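Local coordinates for protein hemin degrading factor (Pseudomonas aeruginosa, PDB 4MF9) that binds heme and probably takes part in its trafficking and degradation, at residues V45-L50 / G149-K154; L73-P78 / E167-R172; A306-V311 / T321-F326. All coordinates share one frame; numbering follows the deposited sequence.

In the fold
Along the chain, contacts 1 and 2 come first and interleave: residues 45-50 and 73-78 are met in the same order by 149-154 and 167-172. Contact 3 follows as a separate hairpin, 306-311 with 321-326. Contacts 1 and 2 lie in the first HemS/ChuX domain, with centres about 21 Å apart; contact 1 ties helix 47-52 to strand 151-157, and contact 2 ties the turn after helix 66-72 to helix 166-173, which follows that strand. Contact 3 belongs to the second such domain, centred about 28 Å from contact 1 and 38 Å from contact 2. Strand 151-157 lies in one nine-stranded antiparallel sheet, the hairpin in a second, and heme lies near contact 3.

Contact 1 (V45-L50 / G149-K154)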
loop_
_atom_site.group_PDB
_atom_site.type_symbol
_atom_site.label_atom_id
_atom_site.label_comp_id
_atom_site.label_asym_id
_atom_site.label_seq_id
_atom_site.Cartn_x
_atom_site.Cartn_y
_atom_site.Cartn_z
ATOM N N VAL A 45 -9.046 19.803 -2.915
ATOM C CA VAL A 45 -9.093 18.960 -4.111
ATOM C C VAL A 45 -8.407 17.616 -3.881
ATOM O O VAL A 45 -7.759 17.407 -2.855
ATOM C CB VAL A 45 -8.431 19.643 -5.337
ATOM C CG1 VAL A 45 -9.153 20.931 -5.709
ATOM C CG2 VAL A 45 -6.950 19.903 -5.079
ATOM N N SER A 46 -8.544 16.704 -4.836
ATOM C CA SER A 46 -7.812 15.446 -4.767
ATOM C C SER A 46 -6.360 15.664 -5.194
ATOM O O SER A 46 -6.054 16.623 -5.912
ATOM C CB SER A 46 -8.461 14.399 -5.660
ATOM O OG SER A 46 -8.288 14.719 -7.026
ATOM N N GLU A 47 -5.467 14.785 -4.738
ATOM C CA GLU A 47 -4.070 14.828 -5.158
ATOM C C GLU A 47 -3.956 14.668 -6.669
ATOM O O GLU A 47 -3.097 15.283 -7.297
ATOM C CB GLU A 47 -3.251 13.741 -4.445
ATOM C CG GLU A 47 -1.736 13.863 -4.665
ATOM C CD GLU A 47 -0.934 12.863 -3.847
ATOM O OE1 GLU A 47 -1.546 12.066 -3.093
ATOM O OE2 GLU A 47 0.316 12.881 -3.950
ATOM N N GLY A 48 -4.831 13.846 -7.250
ATOM C CA GLY A 48 -4.844 13.634 -8.688
ATOM C C GLY A 48 -5.075 14.912 -9.483
ATOM O O GLY A 48 -4.401 15.157 -10.485
ATOM N N GLU A 49 -6.012 15.703 -9.017
ATOM C CA GLU A 49 -6.318 16.987 -9.590
ATOM C C GLU A 49 -5.143 17.935 -9.473
ATOM O O GLU A 49 -4.800 18.591 -10.394
ATOM C CB GLU A 49 -7.495 17.573 -8.904
ATOM C CG GLU A 49 -8.792 16.989 -9.324
ATOM C CD GLU A 49 -9.932 17.433 -8.423
ATOM O OE1 GLU A 49 -10.148 16.826 -7.351
ATOM O OE2 GLU A 49 -10.549 18.427 -8.786
ATOM N N LEU A 50 -4.514 17.909 -8.318
ATOM C CA LEU A 50 -3.355 18.752 -8.027
ATOM C C LEU A 50 -2.225 18.430 -8.996
ATOM O O LEU A 50 -1.640 19.332 -9.606
ATOM C CB LEU A 50 -2.879 18.556 -6.583
ATOM C CG LEU A 50 -2.422 19.779 -5.771
ATOM C CD1 LEU A 50 -1.683 19.382 -4.503
ATOM C CD2 LEU A 50 -1.555 20.695 -6.588
ATOM N N GLY A 149 -9.266 10.354 -7.511
ATOM C CA GLY A 149 -8.094 11.224 -7.489
ATOM C C GLY A 149 -7.113 10.942 -6.358
ATOM O O GLY A 149 -6.137 11.681 -6.167
ATOM N N VAL A 150 -7.354 9.871 -5.602
ATOM C CA VAL A 150 -6.467 9.517 -4.490
ATOM C C VAL A 150 -5.295 8.709 -5.018
ATOM O O VAL A 150 -5.469 7.866 -5.893
ATOM C CB VAL A 150 -7.208 8.690 -3.422
ATOM C CG1 VAL A 150 -6.365 8.567 -2.159
ATOM C CG2 VAL A 150 -8.555 9.334 -3.107
ATOM N N ALA A 151 -4.099 8.961 -4.500
ATOM C CA ALA A 151 -2.924 8.223 -4.958
ATOM C C ALA A 151 -3.101 6.718 -4.840
ATOM O O ALA A 151 -3.608 6.209 -3.826
ATOM C CB ALA A 151 -1.692 8.659 -4.194
ATOM N N VAL A 152 -2.664 6.005 -5.869
ATOM C CA VAL A 152 -2.680 4.550 -5.837
ATOM C C VAL A 152 -1.292 4.021 -5.486
ATOM O O VAL A 152 -1.131 3.204 -4.567
ATOM C CB VAL A 152 -3.146 3.964 -7.189
ATOM C CG1 VAL A 152 -2.815 2.507 -7.255
ATOM C CG2 VAL A 152 -4.622 4.155 -7.354
ATOM N N HIS A 153 -0.292 4.536 -6.190
ATOM C CA HIS A 153 1.037 3.947 -6.226
ATOM C C HIS A 153 1.965 4.940 -6.917
ATOM O O HIS A 153 1.567 5.579 -7.907
ATOM C CB HIS A 153 0.963 2.675 -7.074
ATOM C CG HIS A 153 2.248 1.901 -7.149
ATOM N ND1 HIS A 153 2.945 1.493 -6.032
ATOM C CD2 HIS A 153 2.935 1.432 -8.220
ATOM C CE1 HIS A 153 4.022 0.819 -6.412
ATOM N NE2 HIS A 153 4.036 0.768 -7.732
ATOM N N LYS A 154 3.198 5.056 -6.435
ATOM C CA LYS A 154 4.169 5.950 -7.088
ATOM C C LYS A 154 5.493 5.234 -7.212
ATOM O O LYS A 154 5.853 4.443 -6.333
ATOM C CB LYS A 154 4.388 7.230 -6.270
ATOM C CG LYS A 154 3.173 8.109 -6.148
ATOM C CD LYS A 154 3.335 9.111 -5.011
ATOM C CE LYS A 154 2.178 10.100 -5.015
ATOM N NZ LYS A 154 2.199 10.974 -3.820
HETATM O O HOH W 1 -3.733 10.935 -2.485
HETATM O O HOH W 2 -0.117 10.211 -1.476
#
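Gly-149 meets the start of helix 47-52 at close backbone range, its CA 4.2 Å from the CA of Gly-48. Its carbonyl O accepts from Gly-48 N at 2.8 Å, in the carbonyl plane and on a lone pair, with an N-H...O angle of 145°. The CA of Gly-149 also lies 3.5 Å from Ser-46 OG. Ser-46 is the N-cap residue: its OG accepts from Glu-49 N, while Glu-49 OE1 receives both the backbone N and OG of Ser-46, which makes a capping box. A positive phi at Gly-149, together with the nearness of Ser-46, suits a residue with no side chain. The N-terminal end of the helix is thus set against the turn between neighbouring antiparallel strands 138-146 and 151-157, away from the heme site. Two residues on, the strand begins at Ala-151, whose CB touches Glu-47 OE1 at 3.6 Å. Its backbone N reaches the same oxygen through a water, which accepts from Ala-151 N at 2.8 Å and donates to Glu-47 OE1. Phe-145 of strand 138-146 packs on Glu-47 and Ala-151. At Lys-154 an extended side chain comes tip to tip with that of Glu-47, whose CG is anti to the backbone N (chi1 -171°). Lys-154 NZ donates to Glu-47 OE2 at 2.7 Å, on the syn side and 24° out of the carboxylate plane. A second water donates to OE1 and takes a weak bond from NZ. With OE2 taking the ammonium and OE1 two waters, the setting would be expected to favour ionised Glu-47.

Contact 2 (L73-P78 / E167-R172); sequences LGELGP and EPLVER
Leu-73 and Leu-169 make the nearest backbone approach, 8.2 Å between CA atoms, and no hydrogen bond links the 3-10 turn at 74-76 to helix 166-173, so side chains carry the contact. Leu-169 supplies most of the apolar part. Its CG is anti to the backbone N (chi1 -157°), and the CD1 methyl beyond it lies 3.8 Å from Leu-76 CD2 and 3.9 Å from Leu-76 CG; the two leucine side chains cross at about a right angle. Leu-73 CD2 approaches the same CD1 more loosely, at 4.5 Å. In the HemS/ChuX unit this joins the turn between helix 66-72 and strand 78-84 to the helix that follows strand 151-157. That strand packs against the turn as well: Leu-73 touches Val-155 and Leu-76 touches Leu-157. At the solvent-exposed rim, Glu-75 and Arg-172 reach toward each other tip to tip. Glu-75 OE1 and Arg-172 NH2 form a salt bridge at 2.8 Å, with the carboxylate and guanidinium planes 24° apart. The pairing is one-sided: Glu-75 OE2 comes no nearer than 3.7 Å, to the same Arg-172 NH2. Glu-75 OE1 also lies 4.3 Å from Leu-169 CG, at the border between the charged pair and the leucines.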
loop_
_atom_site.group_PDB
_atom_site.type_symbol
_atom_site.label_atom_id
_atom_site.label_comp_id
_atom_site.label_asym_id
_atom_site.label_seq_id
_atom_site.Cartn_x
_atom_site.Cartn_y
_atom_site.Cartn_z
ATOM N N LEU A 73 8.677 0.092 -16.723
ATOM C CA LEU A 73 9.323 0.680 -15.594
ATOM C C LEU A 73 10.583 -0.055 -15.259
ATOM O O LEU A 73 11.404 0.452 -14.606
ATOM C CB LEU A 73 8.409 0.740 -14.390
ATOM C CG LEU A 73 7.199 1.621 -14.504
ATOM C CD1 LEU A 73 6.257 1.574 -13.306
ATOM C CD2 LEU A 73 7.520 3.025 -14.845
ATOM N N GLY A 74 10.659 -1.292 -15.698
ATOM C CA GLY A 74 11.867 -2.078 -15.505
ATOM C C GLY A 74 13.067 -1.497 -16.235
ATOM O O GLY A 74 14.213 -1.808 -15.911
ATOM N N GLU A 75 12.811 -0.661 -17.215
ATOM C CA GLU A 75 13.833 -0.013 -18.001
ATOM C C GLU A 75 14.631 0.976 -17.140
ATOM O O GLU A 75 15.689 1.340 -17.452
ATOM C CB GLU A 75 13.195 0.637 -19.234
ATOM C CG GLU A 75 12.714 -0.349 -20.309
ATOM C CD GLU A 75 11.670 0.189 -21.309
ATOM O OE1 GLU A 75 11.390 1.379 -21.352
ATOM O OE2 GLU A 75 11.099 -0.617 -22.064
ATOM N N LEU A 76 14.033 1.393 -16.043
ATOM C CA LEU A 76 14.582 2.457 -15.213
ATOM C C LEU A 76 15.629 1.998 -14.203
ATOM O O LEU A 76 16.214 2.826 -13.510
ATOM C CB LEU A 76 13.451 3.178 -14.478
ATOM C CG LEU A 76 12.401 3.784 -15.407
ATOM C CD1 LEU A 76 11.190 4.252 -14.624
ATOM C CD2 LEU A 76 12.993 4.935 -16.207
ATOM N N GLY A 77 15.870 0.693 -14.116
ATOM C CA GLY A 77 16.800 0.178 -13.122
ATOM C C GLY A 77 16.244 0.303 -11.718
ATOM O O GLY A 77 15.030 0.367 -11.538
ATOM N N PRO A 78 17.125 0.327 -10.714
ATOM C CA PRO A 78 16.672 0.442 -9.324
ATOM C C PRO A 78 15.879 1.718 -9.090
ATOM O O PRO A 78 16.366 2.818 -9.372
ATOM C CB PRO A 78 17.984 0.482 -8.528
ATOM C CG PRO A 78 18.956 -0.248 -9.389
ATOM C CD PRO A 78 18.581 0.113 -10.803
ATOM N N GLU A 167 13.248 9.679 -20.724
ATOM C CA GLU A 167 12.564 10.373 -21.777
ATOM C C GLU A 167 11.912 9.514 -22.835
ATOM O O GLU A 167 10.814 9.750 -23.198
ATOM C CB GLU A 167 13.406 11.470 -22.362
ATOM C CG GLU A 167 12.607 12.735 -22.623
ATOM C CD GLU A 167 12.092 13.433 -21.383
ATOM O OE1 GLU A 167 10.862 13.504 -21.205
ATOM O OE2 GLU A 167 12.912 13.937 -20.593
ATOM N N PRO A 168 12.588 8.489 -23.278
ATOM C CA PRO A 168 11.943 7.592 -24.245
ATOM C C PRO A 168 10.720 6.896 -23.661
ATOM O O PRO A 168 9.750 6.652 -24.385
ATOM C CB PRO A 168 13.030 6.555 -24.526
ATOM C CG PRO A 168 14.302 7.279 -24.293
ATOM C CD PRO A 168 14.019 8.170 -23.117
ATOM N N LEU A 169 10.762 6.578 -22.385
ATOM C CA LEU A 169 9.606 6.014 -21.758
ATOM C C LEU A 169 8.438 6.952 -21.736
ATOM O O LEU A 169 7.364 6.591 -22.125
ATOM C CB LEU A 169 9.959 5.651 -20.335
ATOM C CG LEU A 169 9.163 4.598 -19.620
ATOM C CD1 LEU A 169 9.942 4.318 -18.365
ATOM C CD2 LEU A 169 7.895 5.270 -19.262
ATOM N N VAL A 170 8.690 8.179 -21.339
ATOM C CA VAL A 170 7.639 9.192 -21.306
ATOM C C VAL A 170 7.011 9.429 -22.693
ATOM O O VAL A 170 5.783 9.413 -22.839
ATOM C CB VAL A 170 8.153 10.508 -20.684
ATOM C CG1 VAL A 170 7.177 11.640 -20.938
ATOM C CG2 VAL A 170 8.384 10.341 -19.184
ATOM N N GLU A 171 7.839 9.568 -23.713
ATOM C CA GLU A 171 7.353 9.858 -25.063
ATOM C C GLU A 171 6.492 8.746 -25.617
ATOM O O GLU A 171 5.515 9.001 -26.216
ATOM C CB GLU A 171 8.475 10.259 -26.048
ATOM C CG GLU A 171 8.219 9.958 -27.525
ATOM C CD GLU A 171 7.272 10.951 -28.188
ATOM O OE1 GLU A 171 6.940 10.735 -29.364
ATOM O OE2 GLU A 171 6.918 11.952 -27.567
ATOM N N ARG A 172 6.895 7.524 -25.388
ATOM C CA ARG A 172 6.184 6.335 -25.846
ATOM C C ARG A 172 4.803 6.184 -25.210
ATOM O O ARG A 172 3.846 5.741 -25.862
ATOM C CB ARG A 172 7.038 5.100 -25.551
ATOM C CG ARG A 172 6.346 3.767 -25.756
ATOM C CD ARG A 172 7.367 2.645 -25.695
ATOM N NE ARG A 172 8.456 2.977 -24.775
ATOM C CZ ARG A 172 9.525 2.213 -24.574
ATOM N NH1 ARG A 172 9.655 1.070 -25.238
ATOM N NH2 ARG A 172 10.466 2.597 -23.719
#

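Contact 3 (A306-V311 / T321-F326)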
loop_
_atom_site.group_PDB
_atom_site.type_symbol
_atom_site.label_atom_id
_atom_site.label_comp_id
_atom_site.label_asym_id
_atom_site.label_seq_id
_atom_site.Cartn_x
_atom_site.Cartn_y
_atom_site.Cartn_z
ATOM N N ALA A 306 -6.729 1.749 15.321
ATOM C CA ALA A 306 -7.879 1.597 16.204
ATOM C C ALA A 306 -7.945 0.203 16.820
ATOM O O ALA A 306 -8.320 0.061 17.982
ATOM C CB ALA A 306 -9.154 1.895 15.477
ATOM N N GLU A 307 -7.624 -0.823 16.029
ATOM C CA GLU A 307 -7.619 -2.208 16.522
ATOM C C GLU A 307 -6.410 -2.962 16.010
ATOM O O GLU A 307 -5.932 -2.723 14.892
ATOM C CB GLU A 307 -8.861 -2.978 16.074
ATOM C CG GLU A 307 -10.175 -2.276 16.252
ATOM C CD GLU A 307 -11.307 -2.993 15.539
ATOM O OE1 GLU A 307 -11.293 -4.251 15.471
ATOM O OE2 GLU A 307 -12.213 -2.289 15.053
ATOM N N LEU A 308 -5.937 -3.891 16.830
ATOM C CA LEU A 308 -4.783 -4.711 16.506
ATOM C C LEU A 308 -5.131 -6.156 16.848
ATOM O O LEU A 308 -5.495 -6.464 18.000
ATOM C CB LEU A 308 -3.564 -4.268 17.329
ATOM C CG LEU A 308 -2.330 -5.083 16.939
ATOM C CD1 LEU A 308 -2.022 -4.871 15.428
ATOM C CD2 LEU A 308 -1.138 -4.753 17.807
ATOM N N TRP A 309 -5.034 -7.038 15.855
ATOM C CA TRP A 309 -5.426 -8.437 16.035
ATOM C C TRP A 309 -4.300 -9.396 15.710
ATOM O O TRP A 309 -3.569 -9.204 14.726
ATOM C CB TRP A 309 -6.594 -8.760 15.099
ATOM C CG TRP A 309 -7.870 -8.124 15.486
ATOM C CD1 TRP A 309 -8.287 -6.859 15.179
ATOM C CD2 TRP A 309 -8.920 -8.727 16.239
ATOM N NE1 TRP A 309 -9.532 -6.635 15.711
ATOM C CE2 TRP A 309 -9.946 -7.770 16.362
ATOM C CE3 TRP A 309 -9.094 -9.988 16.827
ATOM C CZ2 TRP A 309 -11.129 -8.034 17.055
ATOM C CZ3 TRP A 309 -10.267 -10.248 17.503
ATOM C CH2 TRP A 309 -11.272 -9.278 17.615
ATOM N N ARG A 310 -4.168 -10.424 16.524
ATOM C CA ARG A 310 -3.428 -11.593 16.180
ATOM C C ARG A 310 -4.393 -12.572 15.461
ATOM O O ARG A 310 -5.395 -12.871 15.967
ATOM C CB ARG A 310 -2.810 -12.279 17.389
ATOM C CG ARG A 310 -2.226 -13.638 17.174
ATOM C CD ARG A 310 -1.378 -14.162 18.359
ATOM N NE ARG A 310 -2.031 -13.984 19.642
ATOM C CZ ARG A 310 -1.480 -13.434 20.714
ATOM N NH1 ARG A 310 -0.232 -12.994 20.691
ATOM N NH2 ARG A 310 -2.168 -13.356 21.822
ATOM N N VAL A 311 -4.023 -13.052 14.297
ATOM C CA VAL A 311 -4.948 -13.882 13.516
ATOM C C VAL A 311 -4.264 -15.170 13.100
ATOM O O VAL A 311 -3.088 -15.145 12.724
ATOM C CB VAL A 311 -5.417 -13.144 12.243
ATOM C CG1 VAL A 311 -6.470 -13.971 11.474
ATOM C CG2 VAL A 311 -5.979 -11.776 12.596
ATOM N N THR A 321 0.121 -17.451 10.976
ATOM C CA THR A 321 -0.153 -16.432 11.976
ATOM C C THR A 321 0.249 -15.052 11.463
ATOM O O THR A 321 1.314 -14.893 10.878
ATOM C CB THR A 321 0.627 -16.721 13.263
ATOM O OG1 THR A 321 0.434 -18.098 13.626
ATOM C CG2 THR A 321 0.141 -15.826 14.389
ATOM N N SER A 322 -0.605 -14.061 11.691
ATOM C CA SER A 322 -0.340 -12.694 11.255
ATOM C C SER A 322 -0.841 -11.744 12.321
ATOM O O SER A 322 -1.646 -12.136 13.167
ATOM C CB SER A 322 -1.071 -12.405 9.946
ATOM O OG SER A 322 -2.471 -12.535 10.125
ATOM N N TRP A 323 -0.349 -10.505 12.289
ATOM C CA TRP A 323 -0.926 -9.408 13.059
ATOM C C TRP A 323 -1.526 -8.431 12.057
ATOM O O TRP A 323 -0.907 -8.134 11.032
ATOM C CB TRP A 323 0.148 -8.689 13.879
ATOM C CG TRP A 323 0.553 -9.419 15.131
ATOM C CD1 TRP A 323 0.477 -10.767 15.367
ATOM C CD2 TRP A 323 1.079 -8.832 16.324
ATOM N NE1 TRP A 323 0.944 -11.050 16.636
ATOM C CE2 TRP A 323 1.321 -9.877 17.239
ATOM C CE3 TRP A 323 1.391 -7.519 16.698
ATOM C CZ2 TRP A 323 1.841 -9.651 18.508
ATOM C CZ3 TRP A 323 1.909 -7.297 17.963
ATOM C CH2 TRP A 323 2.130 -8.360 18.853
ATOM N N GLU A 324 -2.733 -7.951 12.346
ATOM C CA GLU A 324 -3.463 -7.078 11.436
ATOM C C GLU A 324 -3.953 -5.844 12.200
ATOM O O GLU A 324 -4.665 -5.950 13.201
ATOM C CB GLU A 324 -4.604 -7.866 10.761
ATOM C CG GLU A 324 -4.073 -9.153 10.113
ATOM C CD GLU A 324 -5.087 -9.936 9.307
ATOM O OE1 GLU A 324 -6.254 -9.501 9.188
ATOM O OE2 GLU A 324 -4.697 -11.003 8.787
ATOM N N ALA A 325 -3.526 -4.673 11.736
ATOM C CA ALA A 325 -3.893 -3.405 12.360
ATOM C C ALA A 325 -4.932 -2.699 11.492
ATOM O O ALA A 325 -4.792 -2.626 10.265
ATOM C CB ALA A 325 -2.669 -2.546 12.531
ATOM N N PHE A 326 -5.964 -2.183 12.100
ATOM C CA PHE A 326 -7.040 -1.513 11.449
ATOM C C PHE A 326 -7.258 -0.085 11.958
ATOM O O PHE A 326 -7.038 0.189 13.109
ATOM C CB PHE A 326 -8.324 -2.256 11.642
ATOM C CG PHE A 326 -8.265 -3.693 11.183
ATOM C CD1 PHE A 326 -7.784 -4.678 12.000
ATOM C CD2 PHE A 326 -8.687 -4.039 9.928
ATOM C CE1 PHE A 326 -7.762 -5.981 11.600
ATOM C CE2 PHE A 326 -8.637 -5.337 9.502
ATOM C CZ PHE A 326 -8.152 -6.302 10.330
HETATM O O HOH W 3 -3.049 -15.291 9.396
#
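Trp-309 and Phe-326 meet on one face of the sheet, Trp-309 CD1 lying 3.7 Å from Phe-326 CE1. Their side chains cross at about a right angle. Further along this face Val-311 CG2 touches Glu-324 CD at 3.9 Å. The other face carries Leu-308, with CG anti to the backbone N (chi1 -177°); its CD2 is 3.9 Å from Trp-323 CE3 and its CD1 3.8 Å from Ala-325 CB. Arg-310 CB passes Trp-323 NE1, the guanidinium and ring planes 72° apart. Strands 307-313 and 320-326 form an antiparallel beta hairpin; hydrogen-bonded pairs Glu-307/Phe-326, Trp-309/Glu-324 and Val-311/Ser-322 set the register. A classic bulge lies at one end, where Ala-306 N (2.7 Å) and Glu-307 N (3.1 Å) both donate to Phe-326 O. The indole is fixed from its own strand: Trp-309 NE1 donates to Glu-307 OE1 at 3.0 Å, nearly straight at 172° and in the ring plane. Glu-324 is gripped from outside by salt bridges, OE1 to Arg-228 and OE2 to Lys-313, both heme-binding residues; the nearest atoms of its side chain and the heme are about 4 Å apart. On the opposite face, Arg-310 NH1 and Trp-323 NE1 both donate to Ala-354 O, while Arg-310 NH2 forms a salt bridge with Glu-241.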